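Local structure of protein-tyrosine-phosphatase (Shewanella sp., 2Z72) at residues A[59-70]-A[190-201]. The protein probably hydrolyses phosphotyrosine in proteins to release phosphate, as a cold-active phosphatase of the calcineurin-like metallophosphoesterase family with zinc bound at its metal sites. Residues are numbered along the deposited sequence; the frame is centred on the assembly and turned at random.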
loop_
_atom_site.group_PDB
_atom_site.type_symbol
_atom_site.label_atom_id
_atom_site.label_comp_id
_atom_site.label_asym_id
_atom_site.label_seq_id
_atom_site.Cartn_x
_atom_site.Cartn_y
_atom_site.Cartn_z
ATOM N N ILE A 59 12.620 8.885 3.043
ATOM C CA ILE A 59 11.726 7.818 2.636
ATOM C C ILE A 59 11.105 8.036 1.268
ATOM O O ILE A 59 10.421 7.153 0.784
ATOM C CB ILE A 59 10.615 7.550 3.676
ATOM C CG1 ILE A 59 9.711 8.772 3.820
ATOM C CG2 ILE A 59 11.214 7.153 4.978
ATOM C CD1 ILE A 59 8.513 8.550 4.726
ATOM N N LYS A 60 11.370 9.197 0.644
ATOM C CA LYS A 60 10.976 9.393 -0.737
ATOM C C LYS A 60 12.056 8.908 -1.717
ATOM O O LYS A 60 11.846 8.999 -2.939
ATOM C CB LYS A 60 10.567 10.826 -1.044
ATOM C CG LYS A 60 9.478 11.337 -0.094
ATOM C CD LYS A 60 8.834 12.675 -0.416
ATOM C CE LYS A 60 9.796 13.773 -0.182
ATOM N NZ LYS A 60 9.198 15.162 -0.361
ATOM N N GLN A 61 13.151 8.342 -1.240
ATOM C CA GLN A 61 14.136 7.698 -2.113
ATOM C C GLN A 61 13.535 6.423 -2.694
ATOM O O GLN A 61 12.921 5.639 -1.990
ATOM C CB GLN A 61 15.370 7.404 -1.295
ATOM C CG GLN A 61 16.130 8.589 -0.791
ATOM C CD GLN A 61 17.216 8.284 0.238
ATOM O OE1 GLN A 61 17.344 7.129 0.687
ATOM N NE2 GLN A 61 17.882 9.327 0.658
ATOM N N ILE A 62 13.815 6.198 -3.969
ATOM C CA ILE A 62 13.361 4.964 -4.631
ATOM C C ILE A 62 14.241 3.829 -4.166
ATOM O O ILE A 62 15.470 3.907 -4.256
ATOM C CB ILE A 62 13.402 5.099 -6.154
ATOM C CG1 ILE A 62 12.497 6.230 -6.670
ATOM C CG2 ILE A 62 13.055 3.791 -6.855
ATOM C CD1 ILE A 62 12.755 6.672 -8.088
ATOM N N MET A 63 13.617 2.765 -3.683
ATOM C CA MET A 63 14.315 1.610 -3.113
ATOM C C MET A 63 14.288 0.453 -4.076
ATOM O O MET A 63 13.424 0.358 -4.957
ATOM C CB MET A 63 13.627 1.235 -1.805
ATOM C CG MET A 63 13.561 2.401 -0.855
ATOM S SD MET A 63 15.089 3.197 -0.395
ATOM C CE MET A 63 15.918 1.958 0.534
ATOM N N PRO A 64 15.180 -0.506 -3.859
ATOM C CA PRO A 64 15.179 -1.721 -4.698
ATOM C C PRO A 64 13.852 -2.446 -4.620
ATOM O O PRO A 64 13.070 -2.301 -3.705
ATOM C CB PRO A 64 16.288 -2.597 -4.087
ATOM C CG PRO A 64 17.142 -1.685 -3.285
ATOM C CD PRO A 64 16.296 -0.498 -2.875
ATOM N N ASP A 65 13.652 -3.281 -5.649
ATOM C CA ASP A 65 12.471 -4.135 -5.722
ATOM C C ASP A 65 12.784 -5.608 -5.408
ATOM O O ASP A 65 11.842 -6.407 -5.528
ATOM C CB ASP A 65 11.732 -3.971 -7.052
ATOM C CG ASP A 65 12.550 -4.315 -8.271
ATOM O OD1 ASP A 65 12.299 -3.714 -9.328
ATOM O OD2 ASP A 65 13.443 -5.209 -8.131
ATOM N N THR A 66 14.020 -5.948 -5.083
ATOM C CA THR A 66 14.436 -7.315 -4.851
ATOM C C THR A 66 15.330 -7.342 -3.656
ATOM O O THR A 66 16.213 -6.472 -3.551
ATOM C CB THR A 66 15.155 -7.858 -6.110
ATOM O OG1 THR A 66 14.232 -7.859 -7.192
ATOM C CG2 THR A 66 15.690 -9.238 -5.878
ATOM N N TYR A 67 15.131 -8.295 -2.737
ATOM C CA TYR A 67 15.805 -8.372 -1.475
ATOM C C TYR A 67 16.130 -9.847 -1.136
ATOM O O TYR A 67 15.295 -10.740 -1.391
ATOM C CB TYR A 67 14.960 -7.817 -0.274
ATOM C CG TYR A 67 14.644 -6.367 -0.526
ATOM C CD1 TYR A 67 15.446 -5.393 0.053
ATOM C CD2 TYR A 67 13.594 -5.944 -1.356
ATOM C CE1 TYR A 67 15.219 -4.063 -0.155
ATOM C CE2 TYR A 67 13.404 -4.616 -1.614
ATOM C CZ TYR A 67 14.203 -3.663 -0.990
ATOM O OH TYR A 67 14.042 -2.314 -1.214
ATOM N N LEU A 68 17.286 -10.063 -0.580
ATOM C CA LEU A 68 17.740 -11.362 -0.140
ATOM C C LEU A 68 17.972 -11.353 1.355
ATOM O O LEU A 68 18.378 -10.331 1.931
ATOM C CB LEU A 68 19.124 -11.645 -0.684
ATOM C CG LEU A 68 19.520 -11.715 -2.140
ATOM C CD1 LEU A 68 21.027 -11.984 -2.370
ATOM C CD2 LEU A 68 18.644 -12.805 -2.704
ATOM N N GLY A 69 17.811 -12.510 1.972
ATOM C CA GLY A 69 18.229 -12.695 3.342
ATOM C C GLY A 69 17.467 -11.974 4.415
ATOM O O GLY A 69 17.998 -11.652 5.467
ATOM N N ILE A 70 16.191 -11.719 4.154
ATOM C CA ILE A 70 15.346 -10.985 5.122
ATOM C C ILE A 70 14.700 -11.972 6.090
ATOM O O ILE A 70 13.889 -12.834 5.703
ATOM C CB ILE A 70 14.318 -10.106 4.386
ATOM C CG1 ILE A 70 14.981 -9.160 3.369
ATOM C CG2 ILE A 70 13.496 -9.339 5.393
ATOM C CD1 ILE A 70 16.126 -8.319 3.859
ATOM N N TRP A 190 5.968 11.025 -2.245
ATOM C CA TRP A 190 6.245 9.768 -1.566
ATOM C C TRP A 190 5.682 8.605 -2.342
ATOM O O TRP A 190 6.393 7.602 -2.640
ATOM C CB TRP A 190 5.681 9.845 -0.196
ATOM C CG TRP A 190 5.742 8.671 0.709
ATOM C CD1 TRP A 190 6.796 7.991 1.224
ATOM C CD2 TRP A 190 4.580 8.054 1.304
ATOM N NE1 TRP A 190 6.402 6.987 2.071
ATOM C CE2 TRP A 190 5.044 7.019 2.127
ATOM C CE3 TRP A 190 3.228 8.278 1.194
ATOM C CZ2 TRP A 190 4.180 6.198 2.865
ATOM C CZ3 TRP A 190 2.366 7.478 1.927
ATOM C CH2 TRP A 190 2.837 6.461 2.743
ATOM N N LEU A 191 4.419 8.643 -2.752
ATOM C CA LEU A 191 3.809 7.554 -3.495
ATOM C C LEU A 191 4.507 7.333 -4.818
ATOM O O LEU A 191 4.665 6.190 -5.244
ATOM C CB LEU A 191 2.330 7.825 -3.726
ATOM C CG LEU A 191 1.452 7.798 -2.469
ATOM C CD1 LEU A 191 0.073 8.331 -2.804
ATOM C CD2 LEU A 191 1.362 6.384 -1.873
ATOM N N ARG A 192 4.920 8.392 -5.519
ATOM C CA ARG A 192 5.571 8.280 -6.814
ATOM C C ARG A 192 6.973 7.673 -6.743
ATOM O O ARG A 192 7.546 7.376 -7.768
ATOM C CB ARG A 192 5.561 9.627 -7.519
ATOM C CG ARG A 192 4.180 9.941 -8.123
ATOM C CD ARG A 192 4.099 11.393 -8.553
ATOM N NE ARG A 192 2.825 11.723 -9.147
ATOM C CZ ARG A 192 1.718 12.000 -8.468
ATOM N NH1 ARG A 192 0.612 12.298 -9.142
ATOM N NH2 ARG A 192 1.715 11.982 -7.168
ATOM N N SER A 193 7.507 7.477 -5.530
ATOM C CA SER A 193 8.756 6.790 -5.326
ATOM C C SER A 193 8.597 5.267 -5.192
ATOM O O SER A 193 9.582 4.548 -5.201
ATOM C CB SER A 193 9.560 7.331 -4.171
ATOM O OG SER A 193 8.994 6.921 -2.940
ATOM N N LYS A 194 7.353 4.814 -5.009
ATOM C CA LYS A 194 7.115 3.431 -4.621
ATOM C C LYS A 194 7.150 2.457 -5.785
ATOM O O LYS A 194 6.956 2.796 -6.941
ATOM C CB LYS A 194 5.787 3.361 -3.841
ATOM C CG LYS A 194 5.798 4.172 -2.554
ATOM C CD LYS A 194 6.951 3.865 -1.608
ATOM C CE LYS A 194 6.951 4.651 -0.334
ATOM N NZ LYS A 194 8.197 4.362 0.442
ATOM N N ASN A 195 7.462 1.212 -5.403
ATOM C CA ASN A 195 7.381 0.062 -6.289
ATOM C C ASN A 195 5.947 -0.427 -6.370
ATOM O O ASN A 195 5.068 -0.100 -5.567
ATOM C CB ASN A 195 8.304 -1.052 -5.804
ATOM C CG ASN A 195 9.762 -0.677 -5.939
ATOM O OD1 ASN A 195 10.172 -0.267 -7.029
ATOM N ND2 ASN A 195 10.545 -0.766 -4.886
ATOM N N THR A 196 5.751 -1.310 -7.359
ATOM C CA THR A 196 4.484 -1.983 -7.619
ATOM C C THR A 196 4.607 -3.483 -7.424
ATOM O O THR A 196 3.692 -4.147 -6.953
ATOM C CB THR A 196 3.954 -1.569 -8.994
ATOM O OG1 THR A 196 3.891 -0.141 -9.059
ATOM C CG2 THR A 196 2.563 -2.079 -9.283
ATOM N N ILE A 197 5.761 -4.079 -7.812
ATOM C CA ILE A 197 6.018 -5.480 -7.669
ATOM C C ILE A 197 7.369 -5.645 -6.987
ATOM O O ILE A 197 8.348 -5.043 -7.444
ATOM C CB ILE A 197 6.051 -6.198 -9.048
ATOM C CG1 ILE A 197 4.807 -5.954 -9.865
ATOM C CG2 ILE A 197 6.259 -7.708 -8.859
ATOM C CD1 ILE A 197 5.006 -6.011 -11.361
ATOM N N ILE A 198 7.466 -6.480 -5.960
ATOM C CA ILE A 198 8.771 -6.742 -5.328
ATOM C C ILE A 198 8.933 -8.228 -5.054
ATOM O O ILE A 198 7.981 -9.005 -5.024
ATOM C CB ILE A 198 8.983 -5.915 -4.046
ATOM C CG1 ILE A 198 8.055 -6.343 -2.902
ATOM C CG2 ILE A 198 8.895 -4.443 -4.342
ATOM C CD1 ILE A 198 8.414 -5.735 -1.563
ATOM N N LYS A 199 10.195 -8.601 -4.850
ATOM C CA LYS A 199 10.588 -9.960 -4.484
ATOM C C LYS A 199 11.408 -9.893 -3.221
ATOM O O LYS A 199 12.366 -9.132 -3.147
ATOM C CB LYS A 199 11.426 -10.559 -5.629
ATOM C CG LYS A 199 11.782 -12.034 -5.439
ATOM C CD LYS A 199 12.621 -12.538 -6.676
ATOM C CE LYS A 199 13.211 -13.902 -6.485
ATOM N NZ LYS A 199 14.082 -14.144 -7.657
ATOM N N ILE A 200 11.003 -10.614 -2.191
ATOM C CA ILE A 200 11.778 -10.723 -0.978
ATOM C C ILE A 200 11.997 -12.218 -0.733
ATOM O O ILE A 200 11.059 -12.992 -0.614
ATOM C CB ILE A 200 11.099 -10.084 0.253
ATOM C CG1 ILE A 200 10.760 -8.630 0.020
ATOM C CG2 ILE A 200 11.958 -10.293 1.494
ATOM C CD1 ILE A 200 10.024 -7.968 1.183
ATOM N N ASN A 201 13.256 -12.623 -0.685
ATOM C CA ASN A 201 13.594 -14.054 -0.491
ATOM C C ASN A 201 12.927 -14.814 -1.640
ATOM O O ASN A 201 13.124 -14.440 -2.802
ATOM C CB ASN A 201 13.213 -14.556 0.906
ATOM C CG ASN A 201 13.776 -13.683 2.016
ATOM O OD1 ASN A 201 14.849 -13.086 1.888
ATOM N ND2 ASN A 201 13.043 -13.709 3.146
HETATM O O HOH W 1 10.247 5.059 -1.464
HETATM O O HOH W 2 10.703 2.977 -3.158
HETATM O O HOH W 3 12.465 -0.759 -9.137
HETATM O O HOH W 4 14.729 -12.359 -3.617
#
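Ile-59 reaches the indole of Trp-190 with its CD1, 3.7 Å from NE1, while its carbonyl oxygen lies in the ring plane at the edge. Lys-60 crosses Trp-190 at about a right angle, CG 3.9 Å from Trp-190 CA. A water gripped by Ser-193 OG and Lys-194 NZ faces the carbonyls of Ile-59 and Gln-61; Lys-194 NZ also forms a salt bridge with Asp-133, whose OD2 accepts from Trp-190 NE1. Asn-195 ND2 donates almost straight (171°) to Met-63 O, 3.1 Å away, meeting it above the carbonyl plane, whereas its OD1 accepts from Arg-229. From Asp-65 the two segments pair in parallel, placing strand 66-67 at the edge of the six-stranded mixed sheet of the calcineurin-like fold: Lys-199 N donates to Asp-65 O, Tyr-67 N to Lys-199 O, and Asn-201 N to Tyr-67 O. With CG beside its backbone N (chi1 -60°), Tyr-67 lays CD2 4.1 Å from Ile-200 CG1, and its hydroxyl bonds back to Pro-64 O. Ile-70 packs CG1 on Ile-200 CG2 (3.7 Å), its N donating to Asn-201 OD1 (3.0 Å) and its O accepting from Asn-201 ND2 (2.8 Å), both on lone pairs. An alanine at Asn-201 would probably leave Ile-70 N without its acceptor and Ile-70 O without its donor.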